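Local coordinates for protein spherulin-4 (PDB 5C5G) that is a fungal glycoside hydrolase that probably cleaves galactosaminogalactan, a galactosamine-containing cell-surface polysaccharide, during its biosynthesis, at residues W23-E27 and I62-Y68; V41-G45 and Y96-P100; L74-A78 and D92-Y96; A109-I113 and G142-D146. One frame throughout, in Å; residues are numbered along the deposited sequence.

Interaction 1: W23-E27 and I62-Y68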
loop_
_atom_site.group_PDB
_atom_site.type_symbol
_atom_site.label_atom_id
_atom_site.label_comp_id
_atom_site.label_asym_id
_atom_site.label_seq_id
_atom_site.Cartn_x
_atom_site.Cartn_y
_atom_site.Cartn_z
ATOM N N TRP A 23 -9.678 13.859 1.280
ATOM C CA TRP A 23 -9.783 12.410 1.263
ATOM C C TRP A 23 -11.189 11.920 0.902
ATOM O O TRP A 23 -11.420 10.708 0.871
ATOM C CB TRP A 23 -9.322 11.840 2.604
ATOM C CG TRP A 23 -7.844 11.933 2.823
ATOM C CD1 TRP A 23 -6.914 12.456 1.980
ATOM C CD2 TRP A 23 -7.130 11.469 3.969
ATOM N NE1 TRP A 23 -5.654 12.339 2.529
ATOM C CE2 TRP A 23 -5.761 11.739 3.753
ATOM C CE3 TRP A 23 -7.515 10.848 5.160
ATOM C CZ2 TRP A 23 -4.778 11.406 4.682
ATOM C CZ3 TRP A 23 -6.534 10.514 6.083
ATOM C CH2 TRP A 23 -5.185 10.799 5.838
ATOM N N ASP A 24 -12.093 12.843 0.584
ATOM C CA ASP A 24 -13.466 12.477 0.278
ATOM C C ASP A 24 -13.584 11.450 -0.846
ATOM O O ASP A 24 -14.400 10.548 -0.749
ATOM C CB ASP A 24 -14.303 13.709 -0.081
ATOM C CG ASP A 24 -14.717 14.539 1.138
ATOM O OD1 ASP A 24 -14.279 14.258 2.271
ATOM O OD2 ASP A 24 -15.498 15.492 0.950
ATOM N N PRO A 25 -12.775 11.565 -1.913
ATOM C CA PRO A 25 -12.958 10.569 -2.980
ATOM C C PRO A 25 -12.624 9.153 -2.533
ATOM O O PRO A 25 -13.163 8.193 -3.093
ATOM C CB PRO A 25 -11.984 11.036 -4.065
ATOM C CG PRO A 25 -11.849 12.501 -3.844
ATOM C CD PRO A 25 -11.876 12.646 -2.336
ATOM N N LEU A 26 -11.763 9.015 -1.533
ATOM C CA LEU A 26 -11.469 7.711 -0.975
ATOM C C LEU A 26 -12.600 7.279 -0.051
ATOM O O LEU A 26 -13.095 6.144 -0.136
ATOM C CB LEU A 26 -10.128 7.711 -0.231
ATOM C CG LEU A 26 -9.824 6.435 0.553
ATOM C CD1 LEU A 26 -9.778 5.216 -0.339
ATOM C CD2 LEU A 26 -8.514 6.582 1.290
ATOM N N GLU A 27 -13.041 8.165 0.828
ATOM C CA GLU A 27 -14.101 7.773 1.730
ATOM C C GLU A 27 -15.338 7.384 0.945
ATOM O O GLU A 27 -16.054 6.457 1.324
ATOM C CB GLU A 27 -14.424 8.868 2.734
ATOM C CG GLU A 27 -15.287 8.342 3.869
ATOM C CD GLU A 27 -15.613 9.376 4.901
ATOM O OE1 GLU A 27 -15.065 10.499 4.835
ATOM O OE2 GLU A 27 -16.432 9.055 5.781
ATOM N N ILE A 62 -7.557 10.809 9.930
ATOM C CA ILE A 62 -7.201 9.410 10.089
ATOM C C ILE A 62 -8.285 8.601 10.805
ATOM O O ILE A 62 -8.654 7.535 10.328
ATOM C CB ILE A 62 -5.829 9.251 10.766
ATOM C CG1 ILE A 62 -4.738 9.611 9.759
ATOM C CG2 ILE A 62 -5.627 7.830 11.304
ATOM C CD1 ILE A 62 -3.386 9.850 10.392
ATOM N N PRO A 63 -8.812 9.084 11.940
ATOM C CA PRO A 63 -9.853 8.302 12.619
ATOM C C PRO A 63 -11.101 8.062 11.774
ATOM O O PRO A 63 -11.775 7.045 11.960
ATOM C CB PRO A 63 -10.176 9.159 13.853
ATOM C CG PRO A 63 -8.928 9.889 14.115
ATOM C CD PRO A 63 -8.394 10.237 12.758
ATOM N N LYS A 64 -11.414 8.979 10.869
ATOM C CA LYS A 64 -12.559 8.786 9.984
ATOM C C LYS A 64 -12.363 7.570 9.086
ATOM O O LYS A 64 -13.288 6.788 8.879
ATOM C CB LYS A 64 -12.817 10.033 9.141
ATOM C CG LYS A 64 -13.268 11.220 9.974
ATOM C CD LYS A 64 -13.133 12.545 9.235
ATOM C CE LYS A 64 -13.904 12.561 7.933
ATOM N NZ LYS A 64 -13.689 13.839 7.198
ATOM N N LEU A 65 -11.159 7.407 8.554
ATOM C CA LEU A 65 -10.885 6.237 7.719
ATOM C C LEU A 65 -10.793 4.984 8.559
ATOM O O LEU A 65 -11.276 3.924 8.155
ATOM C CB LEU A 65 -9.587 6.396 6.917
ATOM C CG LEU A 65 -9.521 7.513 5.881
ATOM C CD1 LEU A 65 -8.217 7.418 5.125
ATOM C CD2 LEU A 65 -10.693 7.478 4.913
ATOM N N ALA A 66 -10.160 5.096 9.721
ATOM C CA ALA A 66 -9.968 3.950 10.603
ATOM C C ALA A 66 -11.299 3.374 11.079
ATOM O O ALA A 66 -11.375 2.208 11.437
ATOM C CB ALA A 66 -9.116 4.339 11.794
ATOM N N SER A 67 -12.349 4.189 11.075
ATOM C CA SER A 67 -13.665 3.747 11.523
ATOM C C SER A 67 -14.324 2.728 10.595
ATOM O O SER A 67 -15.283 2.067 10.990
ATOM C CB SER A 67 -14.588 4.957 11.693
ATOM O OG SER A 67 -15.040 5.443 10.442
ATOM N N TYR A 68 -13.840 2.608 9.363
ATOM C CA TYR A 68 -14.422 1.662 8.406
ATOM C C TYR A 68 -13.762 0.305 8.535
ATOM O O TYR A 68 -12.538 0.191 8.474
ATOM C CB TYR A 68 -14.235 2.175 6.981
ATOM C CG TYR A 68 -15.098 3.358 6.650
ATOM C CD1 TYR A 68 -16.382 3.184 6.168
ATOM C CD2 TYR A 68 -14.628 4.650 6.809
ATOM C CE1 TYR A 68 -17.185 4.264 5.858
ATOM C CE2 TYR A 68 -15.422 5.737 6.506
ATOM C CZ TYR A 68 -16.698 5.541 6.029
ATOM O OH TYR A 68 -17.504 6.619 5.723
#
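Tyr68 OH donates a hydrogen bond to Glu27 OE2 at 2.7 Å, joining the start of helix 24-32 to the C-terminal part of segment 62-68, on two successive outer helices of the (beta/alpha)8 barrel. The carboxylate oxygen lies at the edge of the phenol ring, near its plane, and offers its anti lone pair, the one turned away from OE1. Carboxylate and ring planes stand 74° apart, so the acid does not stack on the ring. Glu27 spans the gap with a stretched chain: CG is anti to the backbone N (chi1 -166°), chi2 is 179°, and CG itself rests 3.7 Å from Tyr68 CE2.

The other carboxylate oxygen faces Lys64. Glu27 OE1 and Lys64 NZ are 4.3 Å apart, opposite charges near each other but not in contact; the ammonium group is instead paired with Glu61, earlier on its own helix.

Beside these polar groups the contact is apolar. Leu65 crosses Trp23 at about a right angle and brings CD1 to 3.5 Å from Trp23 CE3, while the same methyl lies 3.9 Å from Leu26 CD2. Ile62 adds CG1 near the far end of the indole, 4.1 Å from Trp23 CH2.

A second shell fixes these groups. The indole N-H is bonded to the carbonyl of Val16, which restrains the ring's rotation, and Leu26 also packs on Val40 of the neighbouring strand. Behind Tyr68, the backbone around Ser67 is tied back by a side chain: Ser67 OG donates to Lys64 O at 2.7 Å.

Interaction 2: V41-G45 and Y96-P100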
loop_
_atom_site.group_PDB
_atom_site.type_symbol
_atom_site.label_atom_id
_atom_site.label_comp_id
_atom_site.label_asym_id
_atom_site.label_seq_id
_atom_site.Cartn_x
_atom_site.Cartn_y
_atom_site.Cartn_z
ATOM N N VAL A 41 -2.090 3.424 2.791
ATOM C CA VAL A 41 -0.847 3.875 3.402
ATOM C C VAL A 41 -0.943 5.360 3.669
ATOM O O VAL A 41 -1.199 6.147 2.749
ATOM C CB VAL A 41 0.349 3.632 2.486
ATOM C CG1 VAL A 41 1.625 4.048 3.173
ATOM C CG2 VAL A 41 0.407 2.161 2.062
ATOM N N ILE A 42 -0.725 5.751 4.902
ATOM C CA ILE A 42 -0.665 7.176 5.216
ATOM C C ILE A 42 0.775 7.537 5.568
ATOM O O ILE A 42 1.582 6.708 6.028
ATOM C CB ILE A 42 -1.685 7.587 6.268
ATOM C CG1 ILE A 42 -1.499 6.752 7.499
ATOM C CG2 ILE A 42 -3.144 7.415 5.737
ATOM C CD1 ILE A 42 -0.510 7.291 8.494
ATOM N N ASN A 43 1.096 8.791 5.327
ATOM C CA ASN A 43 2.478 9.216 5.233
ATOM C C ASN A 43 2.580 10.704 5.536
ATOM O O ASN A 43 2.656 11.521 4.633
ATOM C CB ASN A 43 2.968 8.894 3.821
ATOM C CG ASN A 43 4.401 9.230 3.604
ATOM O OD1 ASN A 43 5.139 9.521 4.548
ATOM N ND2 ASN A 43 4.824 9.194 2.351
ATOM N N PRO A 44 2.599 11.057 6.818
ATOM C CA PRO A 44 2.644 12.483 7.150
ATOM C C PRO A 44 3.868 13.229 6.610
ATOM O O PRO A 44 3.724 14.369 6.183
ATOM C CB PRO A 44 2.605 12.475 8.674
ATOM C CG PRO A 44 1.826 11.224 9.006
ATOM C CD PRO A 44 2.293 10.223 7.990
ATOM N N GLY A 45 5.037 12.608 6.607
ATOM C CA GLY A 45 6.252 13.280 6.163
ATOM C C GLY A 45 7.384 12.288 5.949
ATOM O O GLY A 45 8.380 12.310 6.667
ATOM N N TYR A 96 4.230 5.520 15.227
ATOM C CA TYR A 96 2.887 5.152 14.770
ATOM C C TYR A 96 2.167 4.302 15.807
ATOM O O TYR A 96 0.971 4.501 16.073
ATOM C CB TYR A 96 2.944 4.354 13.474
ATOM C CG TYR A 96 3.253 5.118 12.202
ATOM C CD1 TYR A 96 2.392 6.080 11.692
ATOM C CD2 TYR A 96 4.419 4.853 11.500
ATOM C CE1 TYR A 96 2.674 6.747 10.524
ATOM C CE2 TYR A 96 4.717 5.507 10.338
ATOM C CZ TYR A 96 3.836 6.459 9.837
ATOM O OH TYR A 96 4.082 7.148 8.681
ATOM N N ALA A 97 2.865 3.327 16.376
ATOM C CA ALA A 97 2.223 2.419 17.305
ATOM C C ALA A 97 1.668 3.141 18.525
ATOM O O ALA A 97 0.659 2.727 19.072
ATOM C CB ALA A 97 3.192 1.354 17.751
ATOM N N ALA A 98 2.351 4.204 18.954
ATOM C CA ALA A 98 1.953 4.929 20.151
ATOM C C ALA A 98 0.880 5.958 19.880
ATOM O O ALA A 98 0.364 6.544 20.823
ATOM C CB ALA A 98 3.161 5.584 20.810
ATOM N N TRP A 99 0.520 6.181 18.616
ATOM C CA TRP A 99 -0.504 7.168 18.290
ATOM C C TRP A 99 -1.791 7.085 19.136
ATOM O O TRP A 99 -2.245 8.105 19.642
ATOM C CB TRP A 99 -0.852 7.112 16.798
ATOM C CG TRP A 99 0.057 7.892 15.895
ATOM C CD1 TRP A 99 1.151 8.619 16.238
ATOM C CD2 TRP A 99 -0.092 8.037 14.478
ATOM N NE1 TRP A 99 1.699 9.222 15.123
ATOM C CE2 TRP A 99 0.947 8.875 14.029
ATOM C CE3 TRP A 99 -1.013 7.541 13.547
ATOM C CZ2 TRP A 99 1.083 9.244 12.684
ATOM C CZ3 TRP A 99 -0.877 7.904 12.221
ATOM C CH2 TRP A 99 0.160 8.753 11.806
ATOM N N PRO A 100 -2.400 5.897 19.277
ATOM C CA PRO A 100 -3.685 5.868 19.994
ATOM C C PRO A 100 -3.528 6.177 21.473
ATOM O O PRO A 100 -4.414 6.810 22.054
ATOM C CB PRO A 100 -4.191 4.437 19.771
ATOM C CG PRO A 100 -3.005 3.671 19.315
ATOM C CD PRO A 100 -2.127 4.628 18.588
#
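The indole of Trp99 is met at its edge, near its plane, by Ile42 and Pro44, with Ile42 CD1 at 3.7 Å and Pro44 CG at 4.1 Å from Trp99 CH2. One indole face carries the phenol of Tyr96 in an edge-to-face pair: Tyr96 CD1 sits 3.4 Å above the plane of the Trp99 ring, offset toward its rim. Both rings reach from helix 86-103, an outer helix of the (beta/alpha)8 barrel, to the end of strand 38-42 and the loop after it.

Ile42 CD1 also approaches the phenol obliquely, 3.8 Å from Tyr96 CE1, and thus touches both rings. The CG1 branch of Ile42 lies between the backbone N and the carbonyl carbon (chi1 56°), a crowded position that sends CD1 toward the helix. The Ile42 and Trp99 side chains come from opposite directions.

The contact is essentially apolar and buried, covering 159 Å² in all. Tyr58 and Ile62 of helix 56-66 extend it, packing on Pro44 and Trp99 respectively. The phenol hydroxyl is bonded to the carbonyl of Tyr76 on the next strand, which holds its outer end in place; beside that hydroxyl, at the ring edge, Pro44 CD approaches Tyr96 OH to 3.6 Å.

Interaction 3: L74-A78 and D92-Y96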
loop_
_atom_site.group_PDB
_atom_site.type_symbol
_atom_site.label_atom_id
_atom_site.label_comp_id
_atom_site.label_asym_id
_atom_site.label_seq_id
_atom_site.Cartn_x
_atom_site.Cartn_y
_atom_site.Cartn_z
ATOM N N LEU A 74 -1.989 1.673 7.121
ATOM C CA LEU A 74 -0.585 1.359 7.388
ATOM C C LEU A 74 0.195 2.650 7.509
ATOM O O LEU A 74 -0.034 3.601 6.758
ATOM C CB LEU A 74 0.029 0.551 6.241
ATOM C CG LEU A 74 -0.690 -0.732 5.812
ATOM C CD1 LEU A 74 0.061 -1.363 4.652
ATOM C CD2 LEU A 74 -0.808 -1.730 6.922
ATOM N N GLY A 75 1.163 2.656 8.409
ATOM C CA GLY A 75 2.073 3.789 8.514
ATOM C C GLY A 75 3.280 3.637 7.595
ATOM O O GLY A 75 3.950 2.601 7.635
ATOM N N TYR A 76 3.582 4.661 6.806
ATOM C CA TYR A 76 4.757 4.679 5.938
ATOM C C TYR A 76 6.040 4.825 6.750
ATOM O O TYR A 76 6.150 5.747 7.568
ATOM C CB TYR A 76 4.631 5.857 4.968
ATOM C CG TYR A 76 5.804 6.067 4.039
ATOM C CD1 TYR A 76 6.993 6.619 4.499
ATOM C CD2 TYR A 76 5.697 5.769 2.691
ATOM C CE1 TYR A 76 8.060 6.821 3.652
ATOM C CE2 TYR A 76 6.758 5.973 1.832
ATOM C CZ TYR A 76 7.944 6.487 2.319
ATOM O OH TYR A 76 9.015 6.693 1.479
ATOM N N VAL A 77 7.008 3.945 6.503
ATOM C CA VAL A 77 8.333 4.051 7.113
ATOM C C VAL A 77 9.384 3.795 6.044
ATOM O O VAL A 77 9.342 2.762 5.360
ATOM C CB VAL A 77 8.513 3.041 8.265
ATOM C CG1 VAL A 77 9.934 3.124 8.841
ATOM C CG2 VAL A 77 7.488 3.288 9.365
ATOM N N ALA A 78 10.331 4.710 5.891
ATOM C CA ALA A 78 11.393 4.536 4.912
ATOM C C ALA A 78 12.511 3.646 5.443
ATOM O O ALA A 78 12.852 3.721 6.626
ATOM C CB ALA A 78 11.972 5.892 4.532
ATOM N N ASP A 92 10.380 5.161 14.100
ATOM C CA ASP A 92 9.214 5.506 13.305
ATOM C C ASP A 92 8.085 4.497 13.531
ATOM O O ASP A 92 6.918 4.870 13.675
ATOM C CB ASP A 92 9.555 5.599 11.815
ATOM C CG ASP A 92 10.364 6.826 11.467
ATOM O OD1 ASP A 92 10.474 7.756 12.295
ATOM O OD2 ASP A 92 10.906 6.863 10.339
ATOM N N ILE A 93 8.408 3.203 13.554
ATOM C CA ILE A 93 7.397 2.183 13.820
ATOM C C ILE A 93 6.723 2.463 15.157
ATOM O O ILE A 93 5.488 2.427 15.278
ATOM C CB ILE A 93 8.033 0.779 13.866
ATOM C CG1 ILE A 93 8.604 0.389 12.494
ATOM C CG2 ILE A 93 7.005 -0.246 14.316
ATOM C CD1 ILE A 93 9.504 -0.845 12.542
ATOM N N GLU A 94 7.532 2.693 16.177
ATOM C CA GLU A 94 7.028 2.902 17.530
ATOM C C GLU A 94 6.213 4.181 17.649
ATOM O O GLU A 94 5.301 4.270 18.461
ATOM C CB GLU A 94 8.180 2.883 18.529
ATOM C CG GLU A 94 8.745 1.470 18.659
ATOM C CD GLU A 94 9.888 1.353 19.627
ATOM O OE1 GLU A 94 10.413 2.399 20.060
ATOM O OE2 GLU A 94 10.251 0.198 19.954
ATOM N N THR A 95 6.545 5.180 16.857
ATOM C CA THR A 95 5.799 6.436 16.860
ATOM C C THR A 95 4.379 6.173 16.375
ATOM O O THR A 95 3.410 6.538 17.035
ATOM C CB THR A 95 6.513 7.497 15.993
ATOM O OG1 THR A 95 7.817 7.767 16.540
ATOM C CG2 THR A 95 5.737 8.790 15.969
ATOM N N TYR A 96 4.230 5.520 15.227
ATOM C CA TYR A 96 2.887 5.152 14.770
ATOM C C TYR A 96 2.167 4.302 15.807
ATOM O O TYR A 96 0.971 4.501 16.073
ATOM C CB TYR A 96 2.944 4.354 13.474
ATOM C CG TYR A 96 3.253 5.118 12.202
ATOM C CD1 TYR A 96 2.392 6.080 11.692
ATOM C CD2 TYR A 96 4.419 4.853 11.500
ATOM C CE1 TYR A 96 2.674 6.747 10.524
ATOM C CE2 TYR A 96 4.717 5.507 10.338
ATOM C CZ TYR A 96 3.836 6.459 9.837
ATOM O OH TYR A 96 4.082 7.148 8.681
HETATM O O HOH W 1 10.127 6.891 7.686
#
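Gly75 CA lies over the centre of the Tyr96 ring, 3.4 Å above its plane, in a CH-pi contact only 14° off the ring normal. This is the tight part of the contact, within the beta-alpha-beta unit 71-78, 86-103, 112-116 of the (beta/alpha)8 barrel, in which helix 86-103 packs on the outside of strand 71-78. The two short axes run nearly antiparallel, at 161°, and approach to 8.9 Å. Gly75 puts no side chain between strand and ring, and the ring lies directly on the backbone CA.

The phenol also grips the strand at its rim. Tyr96 OH donates to Tyr76 O at 2.7 Å, tilted 16° from the carbonyl plane, and Val77 CG2 touches the ring edge 3.7 Å from Tyr96 CE2. CH-pi contact, hydrogen bond and edge packing together restrain the ring's rotation. The Tyr76 side chain leaves from the other side of the strand, its CG anti to the backbone N, and its hydroxyl bonds Asp116. Tyr76 and Asp116 both bind N-acetyl-D-galactosamine, so Tyr96 grips the backbone of a sugar-binding residue from behind.

Toward the C-terminal end of the strand the packing is looser. Val77 CG1 remains 3.9 Å from Asp92 CB, but Ile93 only brushes the valine. Beyond that, water replaces direct contact: a single molecule links Ala78 to Asp92. The carboxylate has a second, charged partner in Arg84, whose guanidinium also bonds the Ala78 carbonyl. The water accepts from Ala78 N at 2.8 Å and donates to Asp92 OD2.

Interaction 4: A109-I113 and G142-D146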
loop_
_atom_site.group_PDB
_atom_site.type_symbol
_atom_site.label_atom_id
_atom_site.label_comp_id
_atom_site.label_asym_id
_atom_site.label_seq_id
_atom_site.Cartn_x
_atom_site.Cartn_y
_atom_site.Cartn_z
ATOM N N ALA A 109 -4.863 5.559 14.760
ATOM C CA ALA A 109 -4.044 4.364 14.812
ATOM C C ALA A 109 -3.896 3.780 13.430
ATOM O O ALA A 109 -4.756 3.982 12.561
ATOM C CB ALA A 109 -4.674 3.327 15.726
ATOM N N VAL A 110 -2.850 2.981 13.267
ATOM C CA VAL A 110 -2.669 2.164 12.071
ATOM C C VAL A 110 -2.617 0.699 12.485
ATOM O O VAL A 110 -2.451 0.382 13.667
ATOM C CB VAL A 110 -1.424 2.594 11.270
ATOM C CG1 VAL A 110 -1.571 4.046 10.785
ATOM C CG2 VAL A 110 -0.167 2.432 12.083
ATOM N N ARG A 111 -2.774 -0.176 11.498
ATOM C CA ARG A 111 -2.842 -1.612 11.708
ATOM C C ARG A 111 -1.642 -2.348 11.115
ATOM O O ARG A 111 -1.685 -3.566 10.936
ATOM C CB ARG A 111 -4.153 -2.150 11.123
ATOM C CG ARG A 111 -5.375 -1.595 11.851
ATOM C CD ARG A 111 -6.680 -1.824 11.118
ATOM N NE ARG A 111 -7.201 -3.159 11.362
ATOM C CZ ARG A 111 -8.448 -3.445 11.738
ATOM N NH1 ARG A 111 -8.788 -4.709 11.924
ATOM N NH2 ARG A 111 -9.361 -2.493 11.917
ATOM N N GLY A 112 -0.572 -1.608 10.874
ATOM C CA GLY A 112 0.628 -2.176 10.321
ATOM C C GLY A 112 1.495 -1.094 9.734
ATOM O O GLY A 112 1.231 0.098 9.894
ATOM N N ILE A 113 2.549 -1.531 9.055
ATOM C CA ILE A 113 3.583 -0.664 8.534
ATOM C C ILE A 113 3.877 -1.013 7.086
ATOM O O ILE A 113 3.955 -2.192 6.703
ATOM C CB ILE A 113 4.883 -0.798 9.363
ATOM C CG1 ILE A 113 4.636 -0.388 10.831
ATOM C CG2 ILE A 113 6.014 0.004 8.763
ATOM C CD1 ILE A 113 4.275 1.068 11.072
ATOM N N GLY A 142 -0.234 -1.433 19.675
ATOM C CA GLY A 142 -0.722 -0.269 18.962
ATOM C C GLY A 142 -0.840 -0.476 17.461
ATOM O O GLY A 142 -1.444 0.336 16.765
ATOM N N LEU A 143 -0.279 -1.572 16.951
ATOM C CA LEU A 143 -0.354 -1.892 15.526
ATOM C C LEU A 143 -1.297 -3.059 15.251
ATOM O O LEU A 143 -1.327 -3.583 14.142
ATOM C CB LEU A 143 1.043 -2.190 14.986
ATOM C CG LEU A 143 2.025 -1.040 15.134
ATOM C CD1 LEU A 143 3.415 -1.483 14.718
ATOM C CD2 LEU A 143 1.605 0.170 14.333
ATOM N N GLY A 144 -2.061 -3.463 16.262
ATOM C CA GLY A 144 -2.998 -4.562 16.126
ATOM C C GLY A 144 -4.362 -4.125 15.636
ATOM O O GLY A 144 -4.655 -2.936 15.505
ATOM N N PRO A 145 -5.230 -5.105 15.373
ATOM C CA PRO A 145 -4.942 -6.528 15.582
ATOM C C PRO A 145 -4.072 -7.164 14.502
ATOM O O PRO A 145 -3.526 -8.256 14.687
ATOM C CB PRO A 145 -6.333 -7.164 15.542
ATOM C CG PRO A 145 -7.127 -6.258 14.686
ATOM C CD PRO A 145 -6.631 -4.879 14.983
ATOM N N ASP A 146 -3.954 -6.501 13.359
ATOM C CA ASP A 146 -3.368 -7.148 12.193
ATOM C C ASP A 146 -1.845 -7.198 12.186
ATOM O O ASP A 146 -1.256 -8.157 11.713
ATOM C CB ASP A 146 -3.840 -6.449 10.923
ATOM C CG ASP A 146 -5.345 -6.319 10.867
ATOM O OD1 ASP A 146 -5.892 -5.458 11.575
ATOM O OD2 ASP A 146 -5.983 -7.090 10.123
HETATM O O HOH W 2 -1.271 2.891 15.672
HETATM O O HOH W 3 -4.047 -0.461 15.703
#
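Arg111 lays its guanidinium against Pro145, whose CD lies over one face of the group and whose CG comes within 3.6 Å of Arg111 NH1. At the edge of the same plane Asp146 OD1 completes a salt bridge. The bond from Arg111 NE to Asp146 OD1 is 2.7 Å long with an N-H...O angle of 156°; that from NH1 to the same oxygen is weak. The acceptor sits only 8° out of the guanidinium plane, yet NE meets the carboxylate from above, and the two planes are 50° apart: one oxygen receives both bonds, without a flat two-by-two pairing. A bend at chi3 brings the guanidinium beside Pro145 and Asp146. Asp146 OD2 forms another salt bridge, with Arg72, so the acid probably offsets the closeness of the two arginines.

Deeper in, Val110 and Leu143 lie side by side and point the same way, with Val110 CG2 and Leu143 CD2 3.6 Å apart. Leu143 also packs on Ile93 of helix 86-103.

Water fills in between the backbones: one molecule links Val110 N to Gly142 O, another contacts Val110 O and Gly144 O. Gly112 N, in contrast, is buried without a partner. A cis peptide precedes Pro145. Such packing joins the loop after helix 124-139 to the entry of strand 112-116, at the end of the (beta/alpha)8 barrel where its strands begin.

Overall arrangement
Interactions 2 and 3 share Tyr96 and have centres about 6 Å apart; their strands, 38-42 and 71-78, are neighbours in the barrel, with Ile42 N 2.9 Å from Leu74 O. Interaction 4 continues the sheet to strand 112-116, Gly75 N lying 3.0 Å from Gly112 O, and packs on the same helix through Ala97 CB and Leu143 CG, 3.7 Å apart. Interaction 1, about 14 Å from interaction 2 between centres, joins it where Ile62 CD1 meets Trp99 CZ3 at 3.7 Å. The sugar site lies nearest interactions 2 and 3: interaction 3 contains Tyr76, whose side chain is about 3 Å from those of Tyr15 and Asp116 at their nearest atoms.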